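Local coordinates for mandelate racemase/muconate lactonizing enzyme (Polaromonas sp., PDB 2OG9), which probably catalyses a racemisation or related reaction at the carbon next to a carboxylate, as a mandelate racemase-type member of the enolase superfamily, at residues His273-Pro287 with Lys300-Leu312. Numbering follows the deposited sequence.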
loop_
_atom_site.group_PDB
_atom_site.type_symbol
_atom_site.label_atom_id
_atom_site.label_comp_id
_atom_site.label_asym_id
_atom_site.label_seq_id
_atom_site.Cartn_x
_atom_site.Cartn_y
_atom_site.Cartn_z
ATOM N N HIS A 273 -3.246 -17.567 -13.033
ATOM C CA HIS A 273 -2.232 -16.806 -13.760
ATOM C C HIS A 273 -2.311 -15.349 -13.335
ATOM O O HIS A 273 -1.296 -14.650 -13.265
ATOM C CB HIS A 273 -2.453 -16.922 -15.273
ATOM C CG HIS A 273 -1.871 -18.163 -15.869
ATOM N ND1 HIS A 273 -0.545 -18.262 -16.234
ATOM C CD2 HIS A 273 -2.419 -19.378 -16.112
ATOM C CE1 HIS A 273 -0.301 -19.484 -16.674
ATOM N NE2 HIS A 273 -1.422 -20.181 -16.610
ATOM N N GLY A 274 -3.525 -14.896 -13.046
ATOM C CA GLY A 274 -3.709 -13.525 -12.616
ATOM C C GLY A 274 -3.007 -13.294 -11.290
ATOM O O GLY A 274 -2.403 -12.248 -11.073
ATOM N N ASP A 275 -3.075 -14.283 -10.405
ATOM C CA ASP A 275 -2.448 -14.170 -9.095
ATOM C C ASP A 275 -0.932 -14.117 -9.267
ATOM O O ASP A 275 -0.249 -13.301 -8.647
ATOM C CB ASP A 275 -2.857 -15.359 -8.222
ATOM C CG ASP A 275 -2.625 -15.105 -6.744
ATOM O OD1 ASP A 275 -3.047 -14.035 -6.249
ATOM O OD2 ASP A 275 -2.030 -15.979 -6.076
ATOM N N LEU A 276 -0.416 -14.988 -10.128
ATOM C CA LEU A 276 1.012 -15.043 -10.415
ATOM C C LEU A 276 1.471 -13.682 -10.956
ATOM O O LEU A 276 2.505 -13.145 -10.541
ATOM C CB LEU A 276 1.272 -16.156 -11.441
ATOM C CG LEU A 276 2.701 -16.501 -11.864
ATOM C CD1 LEU A 276 2.705 -17.817 -12.645
ATOM C CD2 LEU A 276 3.265 -15.377 -12.712
ATOM N N ILE A 277 0.684 -13.120 -11.868
ATOM C CA ILE A 277 0.994 -11.827 -12.476
ATOM C C ILE A 277 0.898 -10.694 -11.453
ATOM O O ILE A 277 1.670 -9.742 -11.506
ATOM C CB ILE A 277 0.040 -11.543 -13.669
ATOM C CG1 ILE A 277 0.340 -12.532 -14.805
ATOM C CG2 ILE A 277 0.187 -10.092 -14.144
ATOM C CD1 ILE A 277 -0.652 -12.466 -15.971
ATOM N N ARG A 278 -0.048 -10.803 -10.525
ATOM C CA ARG A 278 -0.216 -9.786 -9.492
ATOM C C ARG A 278 1.045 -9.723 -8.625
ATOM O O ARG A 278 1.465 -8.649 -8.197
ATOM C CB ARG A 278 -1.441 -10.115 -8.632
ATOM C CG ARG A 278 -1.767 -9.081 -7.560
ATOM C CD ARG A 278 -3.102 -9.397 -6.890
ATOM N NE ARG A 278 -3.071 -10.647 -6.133
ATOM C CZ ARG A 278 -2.459 -10.799 -4.962
ATOM N NH1 ARG A 278 -1.825 -9.778 -4.403
ATOM N NH2 ARG A 278 -2.481 -11.975 -4.347
ATOM N N HIS A 279 1.652 -10.882 -8.377
ATOM C CA HIS A 279 2.872 -10.961 -7.577
ATOM C C HIS A 279 4.126 -10.587 -8.371
ATOM O O HIS A 279 5.198 -10.426 -7.786
ATOM C CB HIS A 279 3.089 -12.386 -7.047
ATOM C CG HIS A 279 2.213 -12.761 -5.895
ATOM N ND1 HIS A 279 0.863 -13.002 -6.030
ATOM C CD2 HIS A 279 2.504 -12.971 -4.588
ATOM C CE1 HIS A 279 0.361 -13.346 -4.857
ATOM N NE2 HIS A 279 1.335 -13.335 -3.966
ATOM N N ARG A 280 3.994 -10.455 -9.690
ATOM C CA ARG A 280 5.140 -10.170 -10.556
ATOM C C ARG A 280 6.108 -11.335 -10.325
ATOM O O ARG A 280 7.302 -11.151 -10.108
ATOM C CB ARG A 280 5.793 -8.834 -10.181
ATOM C CG ARG A 280 4.866 -7.641 -10.372
ATOM C CD ARG A 280 5.499 -6.324 -9.927
ATOM N NE ARG A 280 6.700 -5.996 -10.690
ATOM C CZ ARG A 280 7.240 -4.781 -10.752
ATOM N NH1 ARG A 280 6.683 -3.770 -10.097
ATOM N NH2 ARG A 280 8.338 -4.578 -11.470
ATOM N N ALA A 281 5.558 -12.542 -10.390
ATOM C CA ALA A 281 6.307 -13.761 -10.141
ATOM C C ALA A 281 6.943 -14.412 -11.363
ATOM O O ALA A 281 7.585 -15.456 -11.241
ATOM C CB ALA A 281 5.402 -14.769 -9.440
ATOM N N ALA A 282 6.780 -13.813 -12.537
ATOM C CA ALA A 282 7.365 -14.406 -13.737
ATOM C C ALA A 282 7.743 -13.412 -14.824
ATOM O O ALA A 282 6.955 -12.541 -15.192
ATOM C CB ALA A 282 6.414 -15.447 -14.309
ATOM N N ASP A 283 8.960 -13.558 -15.333
ATOM C CA ASP A 283 9.457 -12.712 -16.410
ATOM C C ASP A 283 8.869 -13.298 -17.695
ATOM O O ASP A 283 8.452 -12.562 -18.594
ATOM C CB ASP A 283 10.979 -12.758 -16.424
ATOM C CG ASP A 283 11.578 -12.146 -15.174
ATOM O OD1 ASP A 283 11.477 -10.911 -15.020
ATOM O OD2 ASP A 283 12.125 -12.899 -14.343
ATOM N N TYR A 284 8.848 -14.627 -17.761
ATOM C CA TYR A 284 8.270 -15.376 -18.881
ATOM C C TYR A 284 7.085 -16.165 -18.332
ATOM O O TYR A 284 7.271 -17.080 -17.530
ATOM C CB TYR A 284 9.266 -16.385 -19.466
ATOM C CG TYR A 284 10.345 -15.803 -20.354
ATOM C CD1 TYR A 284 10.105 -15.534 -21.703
ATOM C CD2 TYR A 284 11.607 -15.520 -19.843
ATOM C CE1 TYR A 284 11.108 -14.994 -22.522
ATOM C CE2 TYR A 284 12.608 -14.984 -20.643
ATOM C CZ TYR A 284 12.354 -14.720 -21.975
ATOM O OH TYR A 284 13.347 -14.151 -22.739
ATOM N N LEU A 285 5.873 -15.821 -18.757
ATOM C CA LEU A 285 4.696 -16.546 -18.301
ATOM C C LEU A 285 4.521 -17.742 -19.235
ATOM O O LEU A 285 4.639 -17.604 -20.458
ATOM C CB LEU A 285 3.455 -15.646 -18.354
ATOM C CG LEU A 285 2.203 -16.217 -17.688
ATOM C CD1 LEU A 285 2.416 -16.299 -16.176
ATOM C CD2 LEU A 285 1.008 -15.328 -18.008
HETATM N N MSE A 286 4.231 -18.907 -18.673
HETATM C CA MSE A 286 4.090 -20.107 -19.487
HETATM C C MSE A 286 2.728 -20.775 -19.436
HETATM O O MSE A 286 2.594 -21.909 -18.971
HETATM C CB MSE A 286 5.176 -21.112 -19.098
HETATM C CG MSE A 286 6.575 -20.528 -19.198
HETATM SE SE MSE A 286 7.930 -21.874 -18.889
HETATM C CE MSE A 286 7.900 -22.775 -20.626
ATOM N N PRO A 287 1.695 -20.086 -19.932
ATOM C CA PRO A 287 0.349 -20.655 -19.926
ATOM C C PRO A 287 0.270 -21.832 -20.890
ATOM O O PRO A 287 0.976 -21.868 -21.898
ATOM C CB PRO A 287 -0.520 -19.481 -20.360
ATOM C CG PRO A 287 0.376 -18.736 -21.299
ATOM C CD PRO A 287 1.709 -18.759 -20.572
ATOM N N LYS A 300 -7.369 -14.450 -22.469
ATOM C CA LYS A 300 -7.550 -13.541 -21.340
ATOM C C LYS A 300 -6.233 -13.439 -20.573
ATOM O O LYS A 300 -5.832 -12.360 -20.137
ATOM C CB LYS A 300 -8.668 -14.047 -20.424
ATOM C CG LYS A 300 -10.030 -14.050 -21.106
ATOM C CD LYS A 300 -11.103 -14.703 -20.254
ATOM C CE LYS A 300 -12.448 -14.687 -20.977
ATOM N NZ LYS A 300 -13.494 -15.445 -20.233
ATOM N N ILE A 301 -5.558 -14.574 -20.428
ATOM C CA ILE A 301 -4.284 -14.624 -19.729
ATOM C C ILE A 301 -3.238 -13.829 -20.513
ATOM O O ILE A 301 -2.470 -13.069 -19.926
ATOM C CB ILE A 301 -3.813 -16.089 -19.553
ATOM C CG1 ILE A 301 -4.781 -16.830 -18.623
ATOM C CG2 ILE A 301 -2.396 -16.128 -18.978
ATOM C CD1 ILE A 301 -4.630 -18.331 -18.673
ATOM N N ALA A 302 -3.223 -14.000 -21.835
ATOM C CA ALA A 302 -2.270 -13.286 -22.689
ATOM C C ALA A 302 -2.474 -11.774 -22.599
ATOM O O ALA A 302 -1.510 -11.008 -22.638
ATOM C CB ALA A 302 -2.406 -13.756 -24.146
ATOM N N SER A 303 -3.730 -11.344 -22.485
ATOM C CA SER A 303 -4.039 -9.922 -22.370
ATOM C C SER A 303 -3.481 -9.382 -21.062
ATOM O O SER A 303 -2.958 -8.273 -21.020
ATOM C CB SER A 303 -5.554 -9.682 -22.389
ATOM O OG SER A 303 -6.147 -10.218 -23.555
ATOM N N LEU A 304 -3.623 -10.156 -19.991
ATOM C CA LEU A 304 -3.116 -9.745 -18.680
ATOM C C LEU A 304 -1.585 -9.675 -18.709
ATOM O O LEU A 304 -0.991 -8.729 -18.190
ATOM C CB LEU A 304 -3.569 -10.729 -17.590
ATOM C CG LEU A 304 -5.056 -10.714 -17.207
ATOM C CD1 LEU A 304 -5.315 -11.719 -16.098
ATOM C CD2 LEU A 304 -5.452 -9.317 -16.743
ATOM N N ALA A 305 -0.952 -10.670 -19.322
ATOM C CA ALA A 305 0.507 -10.700 -19.414
ATOM C C ALA A 305 1.024 -9.552 -20.276
ATOM O O ALA A 305 2.058 -8.948 -19.975
ATOM C CB ALA A 305 0.978 -12.038 -19.994
ATOM N N GLU A 306 0.303 -9.263 -21.355
ATOM C CA GLU A 306 0.686 -8.194 -22.269
ATOM C C GLU A 306 0.694 -6.856 -21.536
ATOM O O GLU A 306 1.665 -6.093 -21.611
ATOM C CB GLU A 306 -0.295 -8.147 -23.444
ATOM C CG GLU A 306 0.219 -7.423 -24.671
ATOM C CD GLU A 306 0.379 -5.937 -24.453
ATOM O OE1 GLU A 306 -0.597 -5.296 -24.009
ATOM O OE2 GLU A 306 1.478 -5.409 -24.734
ATOM N N HIS A 307 -0.394 -6.587 -20.818
ATOM C CA HIS A 307 -0.548 -5.347 -20.060
ATOM C C HIS A 307 0.516 -5.221 -18.973
ATOM O O HIS A 307 0.997 -4.126 -18.692
ATOM C CB HIS A 307 -1.943 -5.299 -19.419
ATOM C CG HIS A 307 -2.267 -3.992 -18.768
ATOM N ND1 HIS A 307 -2.400 -2.817 -19.480
ATOM C CD2 HIS A 307 -2.490 -3.672 -17.471
ATOM C CE1 HIS A 307 -2.689 -1.831 -18.649
ATOM N NE2 HIS A 307 -2.750 -2.324 -17.426
ATOM N N ALA A 308 0.882 -6.342 -18.364
ATOM C CA ALA A 308 1.885 -6.329 -17.304
ATOM C C ALA A 308 3.300 -6.212 -17.866
ATOM O O ALA A 308 4.264 -6.148 -17.108
ATOM C CB ALA A 308 1.762 -7.590 -16.452
ATOM N N GLY A 309 3.413 -6.192 -19.193
ATOM C CA GLY A 309 4.711 -6.076 -19.842
ATOM C C GLY A 309 5.587 -7.321 -19.802
ATOM O O GLY A 309 6.813 -7.226 -19.922
ATOM N N LEU A 310 4.971 -8.490 -19.657
ATOM C CA LEU A 310 5.713 -9.748 -19.579
ATOM C C LEU A 310 5.962 -10.412 -20.931
ATOM O O LEU A 310 5.350 -10.049 -21.940
ATOM C CB LEU A 310 4.965 -10.743 -18.684
ATOM C CG LEU A 310 4.553 -10.274 -17.286
ATOM C CD1 LEU A 310 3.842 -11.413 -16.564
ATOM C CD2 LEU A 310 5.784 -9.835 -16.501
HETATM N N MSE A 311 6.865 -11.393 -20.921
HETATM C CA MSE A 311 7.223 -12.172 -22.102
HETATM C C MSE A 311 6.383 -13.445 -22.046
HETATM O O MSE A 311 5.938 -13.856 -20.970
HETATM C CB MSE A 311 8.706 -12.566 -22.070
HETATM C CG MSE A 311 9.696 -11.421 -21.985
HETATM SE SE MSE A 311 9.804 -10.408 -23.616
HETATM C CE MSE A 311 10.836 -11.642 -24.702
ATOM N N LEU A 312 6.183 -14.078 -23.199
ATOM C CA LEU A 312 5.382 -15.287 -23.266
ATOM C C LEU A 312 6.155 -16.499 -23.779
ATOM O O LEU A 312 6.900 -16.410 -24.760
ATOM C CB LEU A 312 4.175 -15.048 -24.173
ATOM C CG LEU A 312 3.043 -16.063 -24.096
ATOM C CD1 LEU A 312 2.299 -15.887 -22.781
ATOM C CD2 LEU A 312 2.096 -15.861 -25.270
#
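Met311 N donates a hydrogen bond to Asp283 O, 3.0 Å long. Two residues on, Leu285 N returns one to Met311 O, also 3.0 Å. Together they join strands 284-285 and 311-312 in parallel. Met311 is a selenomethionine. Its CB lies 3.3 Å from Tyr284 CD1, and its CG sits over one face of the tyrosine ring. Its chain is bent at chi2 and chi3 (-71° and -75°), which sets CE beside Tyr284 CE1 and OH. A serine in place of Tyr284 would probably leave this selenomethionine free to turn and open a gap toward Trp237. Strand 284-285, helix 295-307 and strand 311-312 form a beta-alpha-beta crossover of the TIM barrel; helix 270-278 leads into the first strand. The helix axes of 273-278 and 300-307 run nearly parallel (6°) and come within 10.2 Å. Between helices and strands, Ile301 CG2 packs 3.6 Å from Leu285 CD2 and also reaches the His273 ring off-centre. Ile277 places CD1 3.8 Å from Leu304 CB and CG2 against Ala308 CB. Leu310 CD2 comes within 3.2 Å of Ala282 O, a buried oxygen with no hydrogen-bond partner in the model. Arg220 of a second subunit packs on Leu310.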